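R.Ecl18kI (PDB 2GB7) recognises the double-stranded DNA sequence 5'-CCNGG-3' and cleaves before the first C as a type II restriction endonuclease that flips nucleotides. Local coordinates at the interface of chains A and B. Numbering follows the deposited sequence. Chains: chain A/B, R.Ecl18kI.

The interface of chains A and B. Residues chain A 106, 109-110, 113-114, 117; chain B 106, 109-110, 112-114, 117.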
# COMPACT_ATOMS: atom_id res chain seq x y z
N TYR A 106 -15.26 2.88 14.00
CA TYR A 106 -14.23 2.37 13.11
C TYR A 106 -14.23 3.06 11.73
O TYR A 106 -13.18 3.45 11.20
CB TYR A 106 -14.36 0.85 12.94
CG TYR A 106 -13.40 0.28 11.92
CD1 TYR A 106 -12.05 0.15 12.23
CD2 TYR A 106 -13.82 -0.12 10.62
CE1 TYR A 106 -11.14 -0.33 11.29
CE2 TYR A 106 -12.91 -0.63 9.66
CZ TYR A 106 -11.58 -0.76 9.99
OH TYR A 106 -10.74 -1.26 9.04
N ALA A 109 -12.75 6.60 11.81
CA ALA A 109 -11.27 6.51 11.94
C ALA A 109 -10.59 5.97 10.70
O ALA A 109 -9.47 6.41 10.35
CB ALA A 109 -10.89 5.65 13.13
N LEU A 110 -11.21 4.97 10.04
CA LEU A 110 -10.71 4.43 8.76
C LEU A 110 -10.65 5.56 7.72
O LEU A 110 -9.62 5.75 7.06
CB LEU A 110 -11.62 3.30 8.27
CG LEU A 110 -11.26 2.78 6.88
CD1 LEU A 110 -9.83 2.26 6.88
CD2 LEU A 110 -12.27 1.69 6.52
N THR A 113 -7.62 7.80 8.66
CA THR A 113 -6.32 7.28 8.22
C THR A 113 -6.12 7.33 6.71
O THR A 113 -5.00 7.61 6.23
CB THR A 113 -5.91 5.89 8.86
OG1 THR A 113 -4.54 5.65 8.56
CG2 THR A 113 -6.72 4.70 8.35
N GLN A 114 -7.16 7.03 5.94
CA GLN A 114 -7.07 7.02 4.49
C GLN A 114 -6.82 8.44 3.95
O GLN A 114 -6.01 8.63 2.99
CB GLN A 114 -8.34 6.41 3.87
CG GLN A 114 -8.58 4.93 4.25
CD GLN A 114 -7.65 3.95 3.55
OE1 GLN A 114 -6.44 3.91 3.80
NE2 GLN A 114 -8.21 3.17 2.64
N ARG A 117 -3.11 9.22 4.83
CA ARG A 117 -2.17 8.57 3.89
C ARG A 117 -2.09 9.34 2.60
O ARG A 117 -0.98 9.74 2.17
CB ARG A 117 -2.59 7.12 3.69
CG ARG A 117 -2.47 6.32 4.99
CD ARG A 117 -3.12 4.89 4.88
NE ARG A 117 -3.38 4.45 6.25
CZ ARG A 117 -3.13 3.22 6.71
NH1 ARG A 117 -2.63 2.27 5.94
NH2 ARG A 117 -3.40 2.97 7.99
N TYR B 106 -8.93 6.46 17.82
CA TYR B 106 -8.28 6.41 16.51
C TYR B 106 -7.20 5.32 16.47
O TYR B 106 -7.15 4.56 15.50
CB TYR B 106 -7.70 7.78 16.12
CG TYR B 106 -6.89 7.70 14.84
CD1 TYR B 106 -7.50 7.67 13.59
CD2 TYR B 106 -5.50 7.64 14.89
CE1 TYR B 106 -6.74 7.56 12.41
CE2 TYR B 106 -4.74 7.54 13.72
CZ TYR B 106 -5.36 7.51 12.49
OH TYR B 106 -4.61 7.43 11.33
N ALA B 109 -8.82 1.88 16.14
CA ALA B 109 -9.34 1.63 14.79
C ALA B 109 -8.20 1.46 13.80
O ALA B 109 -8.27 0.59 12.93
CB ALA B 109 -10.24 2.76 14.36
N LEU B 110 -7.17 2.28 13.94
CA LEU B 110 -6.00 2.16 13.09
C LEU B 110 -5.38 0.76 13.18
O LEU B 110 -5.12 0.14 12.14
CB LEU B 110 -4.93 3.22 13.41
CG LEU B 110 -3.61 3.19 12.61
CD1 LEU B 110 -3.85 3.35 11.10
CD2 LEU B 110 -2.70 4.31 13.15
N ASN B 112 -6.81 -1.97 14.14
CA ASN B 112 -7.80 -2.84 13.46
C ASN B 112 -7.68 -2.89 11.94
O ASN B 112 -7.67 -3.99 11.35
CB ASN B 112 -9.23 -2.44 13.81
CG ASN B 112 -9.63 -2.87 15.20
OD1 ASN B 112 -8.90 -3.57 15.91
ND2 ASN B 112 -10.83 -2.47 15.59
N THR B 113 -7.59 -1.72 11.28
CA THR B 113 -7.49 -1.76 9.82
C THR B 113 -6.14 -2.29 9.36
O THR B 113 -6.04 -2.95 8.31
CB THR B 113 -7.81 -0.42 9.09
OG1 THR B 113 -7.86 -0.65 7.67
CG2 THR B 113 -6.80 0.71 9.47
N GLN B 114 -5.10 -2.02 10.14
CA GLN B 114 -3.77 -2.55 9.76
C GLN B 114 -3.71 -4.07 9.90
O GLN B 114 -3.09 -4.79 9.07
CB GLN B 114 -2.68 -1.89 10.57
CG GLN B 114 -2.60 -0.38 10.38
CD GLN B 114 -2.04 0.01 9.01
OE1 GLN B 114 -2.66 -0.23 7.96
NE2 GLN B 114 -0.84 0.57 9.02
N ARG B 117 -5.77 -5.50 6.94
CA ARG B 117 -5.01 -5.49 5.67
C ARG B 117 -4.04 -6.64 5.62
O ARG B 117 -4.00 -7.40 4.63
CB ARG B 117 -4.31 -4.14 5.52
CG ARG B 117 -5.29 -3.02 5.18
CD ARG B 117 -4.68 -1.65 5.45
NE ARG B 117 -5.72 -0.67 5.76
CZ ARG B 117 -5.88 0.55 5.22
NH1 ARG B 117 -5.04 1.03 4.29
NH2 ARG B 117 -6.90 1.30 5.66
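Two copies of helix 102-134, one from each chain, cross here about a two-fold axis. This is part of the symmetric interface between two copies of the enzyme. It probably helps set the subunits for the near-palindromic 5'-CCNGG-3' site. The tight part is the alanine crossing. A:Ala109 CB meets B:Ala109 CB at 3.2 Å, so the small methyls let the helices come close. Each tyrosine covers one flank of this point. A:Tyr106 has CG anti to its backbone N (chi1 174°). Its ring meets the partner helix edge-on, with B:Thr113 N in plane at the edge. It crosses the B:Thr113 side chain at about a right angle, and its phenol OH lies 3.2 Å from B:Thr113 OG1. Ring atom CD1 of A:Tyr106 lies 3.8 Å from B:Ala109 CB.

The polar part is built from extended arginines. A:Arg117 holds A:Thr113 OG1 side-on, with NE at 2.9 Å and NH2 at 3.0 Å. OG1 lies in the guanidinium plane, which fixes the turn of that group. A:Arg117 NH1 then donates to the amide oxygen OE1 of B:Gln114 at 3.2 Å. The groups meet tip to tip, and NH1 stands above the carbonyl plane. A:Arg117 NH1 and B:Arg117 NH1 are also close, but share no hydrogen bond; the opposing glutamine oxygens may ease their repulsion.

Contact is slighter at B:Asn112, which buries 13 Å². It touches A:Tyr106 through CB and crosses obliquely, amide and ring planes 46° apart. The patch lies in the N-terminal half of helix 102-134 of each chain, where the subunits join.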